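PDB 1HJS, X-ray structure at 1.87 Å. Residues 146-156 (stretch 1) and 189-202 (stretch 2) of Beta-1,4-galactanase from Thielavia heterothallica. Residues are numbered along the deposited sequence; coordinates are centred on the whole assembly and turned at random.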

# COMPACT_ATOMS: atom_id res chain seq x y z
N ARG A 146 -12.30 14.83 7.20
CA ARG A 146 -13.30 14.18 6.35
C ARG A 146 -13.65 15.05 5.14
O ARG A 146 -13.81 16.26 5.28
CB ARG A 146 -14.57 13.93 7.17
CG ARG A 146 -15.74 13.32 6.38
CD ARG A 146 -15.47 11.87 6.02
NE ARG A 146 -16.68 11.13 5.64
CZ ARG A 146 -17.24 11.15 4.44
NH1 ARG A 146 -16.70 11.86 3.45
NH2 ARG A 146 -18.34 10.44 4.21
N THR A 147 -13.74 14.44 3.96
CA THR A 147 -14.12 15.21 2.78
C THR A 147 -15.57 15.63 3.05
O THR A 147 -16.33 14.85 3.63
CB THR A 147 -14.04 14.36 1.49
OG1 THR A 147 -14.69 13.10 1.70
CG2 THR A 147 -12.59 14.11 1.10
N GLU A 148 -15.99 16.82 2.60
CA GLU A 148 -15.16 17.74 1.82
C GLU A 148 -14.45 18.87 2.58
O GLU A 148 -14.44 20.01 2.13
CB GLU A 148 -16.01 18.33 0.70
CG GLU A 148 -16.69 17.26 -0.16
CD GLU A 148 -18.02 17.72 -0.73
OE1 GLU A 148 -18.03 18.68 -1.53
OE2 GLU A 148 -19.06 17.13 -0.38
N ASN A 149 -13.87 18.54 3.73
CA ASN A 149 -13.12 19.51 4.53
C ASN A 149 -11.74 19.63 3.85
O ASN A 149 -10.72 19.29 4.45
CB ASN A 149 -12.92 19.00 5.97
CG ASN A 149 -13.96 19.53 6.94
OD1 ASN A 149 -14.25 18.89 7.97
ND2 ASN A 149 -14.50 20.70 6.65
N TRP A 150 -11.72 20.11 2.61
CA TRP A 150 -10.48 20.23 1.84
C TRP A 150 -9.39 21.05 2.54
O TRP A 150 -8.22 20.67 2.52
CB TRP A 150 -10.76 20.84 0.47
CG TRP A 150 -11.75 20.06 -0.35
CD1 TRP A 150 -12.95 20.50 -0.84
CD2 TRP A 150 -11.61 18.70 -0.78
NE1 TRP A 150 -13.57 19.50 -1.55
CE2 TRP A 150 -12.77 18.38 -1.53
CE3 TRP A 150 -10.62 17.72 -0.61
CZ2 TRP A 150 -12.96 17.12 -2.11
CZ3 TRP A 150 -10.82 16.46 -1.18
CH2 TRP A 150 -11.98 16.18 -1.93
N ALA A 151 -9.77 22.17 3.14
CA ALA A 151 -8.80 23.00 3.83
C ALA A 151 -8.08 22.20 4.91
O ALA A 151 -6.86 22.23 5.02
CB ALA A 151 -9.49 24.23 4.44
N ASN A 152 -8.85 21.47 5.71
CA ASN A 152 -8.29 20.66 6.79
C ASN A 152 -7.42 19.52 6.26
O ASN A 152 -6.35 19.24 6.79
CB ASN A 152 -9.41 20.09 7.67
CG ASN A 152 -10.00 21.13 8.61
OD1 ASN A 152 -9.61 22.30 8.59
ND2 ASN A 152 -10.95 20.71 9.44
N ILE A 153 -7.89 18.86 5.20
CA ILE A 153 -7.14 17.76 4.61
C ILE A 153 -5.78 18.24 4.10
O ILE A 153 -4.75 17.64 4.39
CB ILE A 153 -7.92 17.14 3.43
CG1 ILE A 153 -9.21 16.50 3.96
CG2 ILE A 153 -7.06 16.10 2.72
CD1 ILE A 153 -10.13 15.99 2.87
N ALA A 154 -5.78 19.34 3.35
CA ALA A 154 -4.54 19.89 2.82
C ALA A 154 -3.59 20.25 3.97
O ALA A 154 -2.40 19.98 3.91
CB ALA A 154 -4.82 21.12 1.96
N ARG A 155 -4.15 20.86 5.01
CA ARG A 155 -3.36 21.27 6.17
C ARG A 155 -2.76 20.06 6.89
O ARG A 155 -1.58 20.07 7.26
CB ARG A 155 -4.23 22.07 7.13
CG ARG A 155 -3.54 22.45 8.41
CD ARG A 155 -3.45 23.96 8.55
NE ARG A 155 -3.74 24.38 9.92
CZ ARG A 155 -4.87 24.95 10.31
NH1 ARG A 155 -5.85 25.18 9.44
NH2 ARG A 155 -5.04 25.26 11.59
N LEU A 156 -3.57 19.03 7.08
CA LEU A 156 -3.11 17.83 7.75
C LEU A 156 -1.99 17.15 6.95
O LEU A 156 -0.95 16.79 7.50
CB LEU A 156 -4.27 16.86 7.96
CG LEU A 156 -5.32 17.29 9.00
CD1 LEU A 156 -6.54 16.37 8.92
CD2 LEU A 156 -4.72 17.25 10.40
N ASN A 189 -9.02 12.83 -9.94
CA ASN A 189 -8.96 14.22 -10.34
C ASN A 189 -9.70 15.13 -9.36
O ASN A 189 -9.19 16.18 -8.97
CB ASN A 189 -9.54 14.38 -11.74
CG ASN A 189 -9.38 15.79 -12.28
OD1 ASN A 189 -8.31 16.39 -12.17
ND2 ASN A 189 -10.44 16.32 -12.87
N TRP A 190 -10.89 14.70 -8.96
CA TRP A 190 -11.70 15.46 -8.01
C TRP A 190 -10.93 15.69 -6.70
O TRP A 190 -10.89 16.80 -6.17
CB TRP A 190 -12.99 14.69 -7.74
CG TRP A 190 -13.80 15.15 -6.56
CD1 TRP A 190 -14.60 16.26 -6.50
CD2 TRP A 190 -13.92 14.50 -5.29
NE1 TRP A 190 -15.22 16.33 -5.27
CE2 TRP A 190 -14.81 15.26 -4.51
CE3 TRP A 190 -13.35 13.34 -4.75
CZ2 TRP A 190 -15.16 14.90 -3.20
CZ3 TRP A 190 -13.69 12.98 -3.44
CH2 TRP A 190 -14.59 13.76 -2.69
N TRP A 191 -10.31 14.62 -6.19
CA TRP A 191 -9.58 14.70 -4.94
C TRP A 191 -8.35 15.60 -5.00
O TRP A 191 -8.24 16.57 -4.23
CB TRP A 191 -9.15 13.29 -4.50
CG TRP A 191 -8.77 13.20 -3.05
CD1 TRP A 191 -9.59 12.88 -2.00
CD2 TRP A 191 -7.48 13.43 -2.48
NE1 TRP A 191 -8.89 12.90 -0.83
CE2 TRP A 191 -7.59 13.24 -1.09
CE3 TRP A 191 -6.23 13.80 -3.01
CZ2 TRP A 191 -6.50 13.38 -0.21
CZ3 TRP A 191 -5.15 13.94 -2.15
CH2 TRP A 191 -5.29 13.73 -0.76
N TYR A 192 -7.41 15.29 -5.89
CA TYR A 192 -6.19 16.09 -6.00
C TYR A 192 -6.46 17.55 -6.35
O TYR A 192 -5.81 18.45 -5.80
CB TYR A 192 -5.24 15.47 -7.03
CG TYR A 192 -4.52 14.24 -6.51
CD1 TYR A 192 -3.59 14.35 -5.47
CD2 TYR A 192 -4.78 12.98 -7.03
CE1 TYR A 192 -2.93 13.22 -4.96
CE2 TYR A 192 -4.14 11.84 -6.53
CZ TYR A 192 -3.22 11.97 -5.50
OH TYR A 192 -2.60 10.85 -4.99
N THR A 193 -7.41 17.80 -7.24
CA THR A 193 -7.72 19.18 -7.62
C THR A 193 -8.18 20.00 -6.41
O THR A 193 -7.68 21.10 -6.17
CB THR A 193 -8.81 19.22 -8.70
OG1 THR A 193 -8.33 18.58 -9.89
CG2 THR A 193 -9.19 20.67 -9.02
N ASN A 194 -9.11 19.45 -5.64
CA ASN A 194 -9.63 20.16 -4.48
C ASN A 194 -8.64 20.29 -3.33
O ASN A 194 -8.65 21.28 -2.60
CB ASN A 194 -10.92 19.50 -4.00
CG ASN A 194 -12.10 19.84 -4.88
OD1 ASN A 194 -12.46 21.01 -5.01
ND2 ASN A 194 -12.71 18.83 -5.49
N VAL A 195 -7.79 19.29 -3.16
CA VAL A 195 -6.80 19.35 -2.10
C VAL A 195 -5.69 20.36 -2.44
O VAL A 195 -5.32 21.18 -1.60
CB VAL A 195 -6.16 17.96 -1.86
CG1 VAL A 195 -4.95 18.08 -0.95
CG2 VAL A 195 -7.19 17.03 -1.24
N LEU A 196 -5.20 20.30 -3.67
CA LEU A 196 -4.12 21.19 -4.09
C LEU A 196 -4.50 22.65 -4.27
O LEU A 196 -3.65 23.53 -4.16
CB LEU A 196 -3.49 20.66 -5.39
CG LEU A 196 -2.77 19.31 -5.24
CD1 LEU A 196 -2.33 18.80 -6.61
CD2 LEU A 196 -1.57 19.49 -4.32
N LYS A 197 -5.78 22.92 -4.52
CA LYS A 197 -6.23 24.29 -4.71
C LYS A 197 -6.25 25.07 -3.40
O LYS A 197 -6.41 26.29 -3.40
CB LYS A 197 -7.62 24.32 -5.36
CG LYS A 197 -8.72 23.74 -4.49
CD LYS A 197 -10.03 23.59 -5.25
CE LYS A 197 -10.64 24.93 -5.62
NZ LYS A 197 -11.98 24.75 -6.27
N GLN A 198 -6.09 24.37 -2.28
CA GLN A 198 -6.10 25.02 -0.97
C GLN A 198 -4.86 25.88 -0.75
O GLN A 198 -4.91 26.88 -0.03
CB GLN A 198 -6.21 23.97 0.14
CG GLN A 198 -7.48 23.13 0.06
CD GLN A 198 -8.73 23.97 -0.06
OE1 GLN A 198 -8.97 24.87 0.75
NE2 GLN A 198 -9.54 23.68 -1.07
N GLY A 199 -3.74 25.49 -1.35
CA GLY A 199 -2.52 26.27 -1.19
C GLY A 199 -1.57 25.82 -0.09
O GLY A 199 -0.37 26.03 -0.20
N THR A 200 -2.10 25.20 0.96
CA THR A 200 -1.25 24.74 2.06
C THR A 200 -0.38 23.57 1.61
O THR A 200 0.85 23.63 1.72
CB THR A 200 -2.09 24.32 3.28
OG1 THR A 200 -3.10 23.39 2.87
CG2 THR A 200 -2.76 25.54 3.90
N LEU A 201 -1.00 22.50 1.13
CA LEU A 201 -0.24 21.36 0.63
C LEU A 201 0.19 21.73 -0.78
O LEU A 201 -0.66 22.00 -1.64
CB LEU A 201 -1.09 20.09 0.59
CG LEU A 201 -0.35 18.86 0.04
CD1 LEU A 201 0.70 18.41 1.05
CD2 LEU A 201 -1.34 17.74 -0.23
N GLU A 202 1.49 21.76 -1.03
CA GLU A 202 2.00 22.10 -2.35
C GLU A 202 2.41 20.84 -3.09
O GLU A 202 2.69 19.82 -2.46
CB GLU A 202 3.22 23.02 -2.24
CG GLU A 202 2.96 24.33 -1.52
CD GLU A 202 4.15 25.26 -1.61
OE1 GLU A 202 4.48 25.68 -2.73
OE2 GLU A 202 4.75 25.56 -0.56

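This is an apolar packing contact between two steeply crossed helices, centred on one tryptophan and held without any hydrogen bond between the stretches. The axes of helices 150-156 and 189-196 approach to 8.9 Å at 81°; contacts also involve Thr147 and Glu148, ahead of the first helix, and Gln198, Thr200 and Leu201, beyond residue 196; 612 Å² is buried in all.

Trp150 contributes the largest share, its side chain sitting as a knob among Trp190, Trp191, Asn194 and Val195. Its ring edge meets the faces of two indoles: the six-membered rings of Trp150 and Trp190 lie 4.9 Å apart between centroids with planes at 77°, and the Trp191 five-membered ring lies 5.5 Å away at 84°. Over one face of Trp150, Asn194 CB stands 3.4 Å from the five-membered ring centroid, 17° off the normal, a CH-pi contact. The Asn194 amide is engaged within its own helix, ND2 donating to Trp190 O at 2.8 Å.

Farther along, the small Ala154 permits close backbone approach: its CA is 5.0 Å from Leu201 CA, and its CB lies 3.0 Å from Thr200 OG1 and 3.7 Å from Gln198 CB. Arg155 N and Thr200 OG1, 3.5 Å apart, are too poorly angled to bond; that amide instead donates to Ala151 O at 3.0 Å.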